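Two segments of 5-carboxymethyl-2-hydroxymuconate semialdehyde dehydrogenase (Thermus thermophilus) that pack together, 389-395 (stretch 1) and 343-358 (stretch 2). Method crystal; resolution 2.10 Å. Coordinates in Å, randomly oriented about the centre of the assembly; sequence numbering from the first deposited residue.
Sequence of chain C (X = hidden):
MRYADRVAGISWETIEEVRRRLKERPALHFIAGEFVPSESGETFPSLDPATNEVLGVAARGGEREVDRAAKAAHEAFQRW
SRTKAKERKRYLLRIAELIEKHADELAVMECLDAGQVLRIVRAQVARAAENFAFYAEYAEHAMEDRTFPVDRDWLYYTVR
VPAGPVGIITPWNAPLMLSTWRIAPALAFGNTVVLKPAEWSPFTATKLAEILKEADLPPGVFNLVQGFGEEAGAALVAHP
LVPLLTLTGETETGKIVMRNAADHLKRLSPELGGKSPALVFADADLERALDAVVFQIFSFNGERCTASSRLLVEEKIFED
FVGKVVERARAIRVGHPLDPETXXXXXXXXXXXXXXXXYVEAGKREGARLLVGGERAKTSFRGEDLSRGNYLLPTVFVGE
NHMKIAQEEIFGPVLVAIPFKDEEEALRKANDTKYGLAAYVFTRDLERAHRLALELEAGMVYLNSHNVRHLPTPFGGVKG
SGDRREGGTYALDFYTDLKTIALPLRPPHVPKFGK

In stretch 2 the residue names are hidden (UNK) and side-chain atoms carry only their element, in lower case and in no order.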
# COMPACT_ATOMS: atom_id res chain seq x y z
N GLY C 389 -28.68 -40.10 -19.30
CA GLY C 389 -27.85 -39.12 -18.62
C GLY C 389 -28.64 -38.30 -17.62
O GLY C 389 -29.85 -38.47 -17.49
N ASN C 390 -27.97 -37.40 -16.91
CA ASN C 390 -28.63 -36.57 -15.91
C ASN C 390 -28.99 -35.19 -16.48
O ASN C 390 -28.61 -34.16 -15.93
CB ASN C 390 -27.72 -36.40 -14.71
CG ASN C 390 -27.16 -37.72 -14.23
OD1 ASN C 390 -27.91 -38.63 -13.90
ND2 ASN C 390 -25.83 -37.83 -14.19
N TYR C 391 -29.74 -35.18 -17.58
CA TYR C 391 -30.12 -33.93 -18.24
C TYR C 391 -31.38 -33.27 -17.71
O TYR C 391 -32.44 -33.89 -17.60
CB TYR C 391 -30.28 -34.16 -19.75
CG TYR C 391 -29.02 -34.61 -20.46
CD1 TYR C 391 -28.68 -35.96 -20.54
CD2 TYR C 391 -28.17 -33.68 -21.05
CE1 TYR C 391 -27.52 -36.38 -21.21
CE2 TYR C 391 -27.01 -34.09 -21.72
CZ TYR C 391 -26.69 -35.43 -21.79
OH TYR C 391 -25.54 -35.81 -22.44
N LEU C 392 -31.25 -31.99 -17.38
CA LEU C 392 -32.38 -31.21 -16.89
C LEU C 392 -32.61 -30.06 -17.86
O LEU C 392 -31.66 -29.44 -18.33
CB LEU C 392 -32.09 -30.64 -15.50
CG LEU C 392 -33.28 -29.84 -14.93
CD1 LEU C 392 -34.39 -30.81 -14.53
CD2 LEU C 392 -32.84 -29.01 -13.73
N LEU C 393 -33.87 -29.80 -18.17
CA LEU C 393 -34.20 -28.71 -19.07
C LEU C 393 -33.98 -27.37 -18.36
O LEU C 393 -34.26 -27.24 -17.16
CB LEU C 393 -35.65 -28.80 -19.52
CG LEU C 393 -36.09 -29.95 -20.43
CD1 LEU C 393 -37.61 -29.97 -20.50
CD2 LEU C 393 -35.49 -29.76 -21.82
N PRO C 394 -33.44 -26.37 -19.08
CA PRO C 394 -33.24 -25.07 -18.43
C PRO C 394 -34.62 -24.69 -17.88
O PRO C 394 -35.62 -24.80 -18.59
CB PRO C 394 -32.78 -24.20 -19.59
CG PRO C 394 -31.90 -25.16 -20.36
CD PRO C 394 -32.74 -26.43 -20.38
N THR C 395 -34.66 -24.27 -16.63
CA THR C 395 -35.92 -23.95 -15.95
C THR C 395 -36.07 -22.51 -15.45
O THR C 395 -35.13 -21.94 -14.90
CB THR C 395 -36.10 -24.92 -14.76
OG1 THR C 395 -36.01 -26.27 -15.24
CG2 THR C 395 -37.45 -24.72 -14.07
N UNK C 343 -25.19 -26.57 -25.60
CA UNK C 343 -25.01 -25.37 -24.79
C UNK C 343 -25.17 -25.76 -23.33
O UNK C 343 -24.47 -25.24 -22.46
o UNK C 343 -28.08 -23.04 -27.06
o UNK C 343 -26.51 -21.50 -27.05
c UNK C 343 -26.04 -24.29 -25.17
c UNK C 343 -25.87 -23.74 -26.58
c UNK C 343 -26.89 -22.68 -26.92
N UNK C 344 -26.09 -26.69 -23.07
CA UNK C 344 -26.32 -27.18 -21.72
C UNK C 344 -26.20 -28.70 -21.72
O UNK C 344 -26.89 -29.40 -22.46
c UNK C 344 -28.09 -27.62 -19.98
c UNK C 344 -27.71 -25.31 -20.80
c UNK C 344 -27.72 -26.77 -21.19
N UNK C 345 -25.30 -29.20 -20.87
CA UNK C 345 -25.08 -30.63 -20.76
C UNK C 345 -25.80 -31.21 -19.57
O UNK C 345 -26.70 -30.58 -19.01
N UNK C 346 -25.43 -32.43 -19.14
CA UNK C 346 -26.05 -33.10 -18.00
C UNK C 346 -25.46 -32.70 -16.66
O UNK C 346 -24.32 -32.22 -16.59
c UNK C 346 -24.39 -34.51 -18.86
c UNK C 346 -24.42 -33.30 -19.78
c UNK C 346 -25.78 -34.56 -18.31
N UNK C 347 -26.24 -32.90 -15.60
CA UNK C 347 -25.79 -32.58 -14.26
C UNK C 347 -24.82 -33.68 -13.83
O UNK C 347 -24.80 -34.77 -14.40
c UNK C 347 -27.27 -30.09 -13.96
c UNK C 347 -29.05 -31.25 -12.65
c UNK C 347 -26.97 -32.48 -13.30
c UNK C 347 -27.99 -31.42 -13.72
N UNK C 348 -24.01 -33.36 -12.82
CA UNK C 348 -22.97 -34.24 -12.32
C UNK C 348 -23.31 -35.68 -11.93
O UNK C 348 -22.56 -36.60 -12.26
c UNK C 348 -19.96 -34.44 -11.80
c UNK C 348 -23.23 -33.44 -9.95
c UNK C 348 -21.03 -34.39 -10.71
c UNK C 348 -22.26 -33.58 -11.11
N UNK C 349 -24.42 -35.88 -11.24
CA UNK C 349 -24.75 -37.21 -10.76
C UNK C 349 -26.27 -37.35 -10.61
O UNK C 349 -26.96 -36.36 -10.40
n UNK C 349 -23.59 -40.79 -8.13
c UNK C 349 -24.85 -40.54 -7.81
c UNK C 349 -24.05 -37.37 -9.39
n UNK C 349 -25.15 -39.32 -8.23
c UNK C 349 -24.05 -38.76 -8.85
c UNK C 349 -23.07 -39.69 -8.78
N UNK C 350 -26.80 -38.57 -10.76
CA UNK C 350 -28.25 -38.74 -10.62
C UNK C 350 -28.77 -38.25 -9.27
O UNK C 350 -29.89 -37.76 -9.17
c UNK C 350 -26.17 -39.84 -11.17
c UNK C 350 -28.46 -40.25 -10.83
c UNK C 350 -27.11 -40.86 -10.58
N UNK C 351 -27.95 -38.38 -8.23
CA UNK C 351 -28.36 -37.91 -6.92
C UNK C 351 -28.51 -36.40 -6.93
O UNK C 351 -29.38 -35.85 -6.25
o UNK C 351 -25.83 -39.37 -3.72
c UNK C 351 -27.45 -39.78 -5.42
c UNK C 351 -27.33 -38.32 -5.85
c UNK C 351 -26.31 -40.21 -4.51
o UNK C 351 -25.91 -41.39 -4.57
N UNK C 352 -27.67 -35.72 -7.70
CA UNK C 352 -27.75 -34.27 -7.78
C UNK C 352 -28.97 -33.86 -8.60
O UNK C 352 -29.58 -32.82 -8.34
n UNK C 352 -26.37 -30.04 -8.70
c UNK C 352 -26.41 -32.20 -8.33
n UNK C 352 -26.52 -31.50 -7.15
c UNK C 352 -26.49 -30.21 -7.39
c UNK C 352 -26.47 -33.70 -8.39
c UNK C 352 -26.31 -31.27 -9.31
N UNK C 353 -29.32 -34.67 -9.59
CA UNK C 353 -30.49 -34.38 -10.42
C UNK C 353 -31.74 -34.54 -9.55
O UNK C 353 -32.67 -33.74 -9.64
c UNK C 353 -31.77 -36.15 -13.66
c UNK C 353 -31.74 -33.70 -13.12
c UNK C 353 -30.57 -35.34 -11.62
c UNK C 353 -31.78 -35.12 -12.55
N UNK C 354 -31.74 -35.56 -8.70
CA UNK C 354 -32.88 -35.77 -7.81
C UNK C 354 -33.01 -34.59 -6.84
O UNK C 354 -34.12 -34.16 -6.52
c UNK C 354 -33.96 -37.36 -6.11
c UNK C 354 -33.84 -38.62 -5.27
c UNK C 354 -32.74 -37.07 -7.00
o UNK C 354 -33.48 -39.69 -5.76
n UNK C 354 -34.17 -38.50 -3.98
N UNK C 355 -31.87 -34.05 -6.39
CA UNK C 355 -31.91 -32.92 -5.47
C UNK C 355 -32.45 -31.67 -6.16
O UNK C 355 -33.29 -30.97 -5.61
n UNK C 355 -26.28 -30.68 -2.28
c UNK C 355 -30.53 -32.61 -4.88
c UNK C 355 -27.58 -30.43 -2.23
c UNK C 355 -30.62 -32.16 -3.42
n UNK C 355 -28.41 -31.10 -3.02
n UNK C 355 -28.03 -29.50 -1.40
c UNK C 355 -29.85 -30.89 -3.07
N UNK C 356 -31.94 -31.39 -7.36
CA UNK C 356 -32.39 -30.22 -8.11
C UNK C 356 -33.88 -30.35 -8.43
O UNK C 356 -34.63 -29.40 -8.28
c UNK C 356 -31.58 -30.05 -9.42
c UNK C 356 -30.11 -29.78 -9.09
c UNK C 356 -32.14 -28.90 -10.24
N UNK C 357 -34.29 -31.53 -8.88
CA UNK C 357 -35.70 -31.76 -9.20
C UNK C 357 -36.55 -31.62 -7.94
O UNK C 357 -37.72 -31.26 -8.01
c UNK C 357 -35.73 -34.71 -11.75
c UNK C 357 -35.61 -33.26 -11.31
c UNK C 357 -36.59 -32.38 -12.08
c UNK C 357 -35.91 -33.15 -9.81
N UNK C 358 -35.94 -31.91 -6.80
CA UNK C 358 -36.65 -31.79 -5.55
C UNK C 358 -37.00 -30.34 -5.29
O UNK C 358 -38.07 -30.03 -4.76
O HOH W 1 -29.12 -30.40 -17.49

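Position 343 carries three carbons in a row, the third holding two oxygens, and none of them comes near stretch 1: a carboxylate on a long arm, Glu343, whose oxygens are bonded elsewhere in the structure. At 344 one carbon bears two others. Its CA-to-CB bond points toward stretch 1, and one of its methyls lies near Pro394; this is Val344, with CG2 4.2 Å from Pro394 CG. Position 345 has no side-chain atom and is Gly345. What it offers is backbone: its C sits 3.7 Å from Tyr391 CD2, and its O accepts from water 1, 2.9 Å away, which in turn accepts from Leu392 N at 2.7 Å.

At 346 three carbons close a ring onto the backbone N and lie against the Tyr391 ring, the mark of Pro346. Its CB stands 3.5 Å from the centroid of the Tyr391 ring, only 6° off the normal, a CH-pi contact over the face, while Pro346 CD reaches 3.3 Å from Tyr391 CE2. Position 347 holds four carbons forked at the second, with one tip near Leu392. It is Leu347, and its CD1 lies 4.2 Å from Leu392 CB. Its backbone does more, because N donates to Asn390 O at 2.7 Å, nearly straight at 171°, and O accepts from Asn390 ND2 at 3.2 Å.

The four carbons at 348 fork at the first, one arm two carbons long, and the CA-to-CB bond points away from stretch 1: Ile348. At 349 one carbon leads to a five-membered ring of three carbons and two nitrogens, and the CA-to-CB bond again points away. This is His349, the N-cap, whose ND1 accepts from the backbone N of 351 at 3.0 Å. At 350 three carbons again close a ring onto the backbone N, one of them 3.5 Å from Asn390 OD1: Pro350, at the start of the helix. That carbon is CD, and the N of Pro350 has no hydrogen to share with that oxygen.

Position 351, a three-carbon arm ending in two oxygens, has its CA-to-CB bond pointing away and is Glu351. The five-membered ring with two nitrogens at 352 makes no contact with stretch 1: His352. At 353 four carbons fork at the second; the CA-to-CB bond points toward stretch 1, and the fork tips lie near Asn390 and Leu392. This is Leu353, with CD1 3.9 Å from Leu392 CB and CD2 3.9 Å from Asn390 CA. Position 354, out of reach of stretch 1, has three carbons, the third carrying one oxygen and one nitrogen: Gln354. Position 355, also out of reach, has three carbons, a nitrogen, then a carbon with two more nitrogens: Arg355. Both are exposed.

At 356 one carbon bears two, and a methyl lies near Leu392: Val356, its CG1 3.6 Å from Leu392 CD2. Four carbons forked at the second at 357 start sideways, but their end comes nearer: Leu357, with CD2 3.6 Å from Leu392 CD1. Position 358, without a side chain, is Gly358.

The rules are legible. Asn390 fixes register by pairing its own carbonyl and amide side chain with both polar backbone atoms of Leu347. Tyr391 lays its ring against Pro346, and Leu392 packs among Leu347, Leu353, Val356 and Leu357. Polar residues of the helix stay off the contact.

Stretch 2 343-358: EVGPLIHPEHLQRVLG
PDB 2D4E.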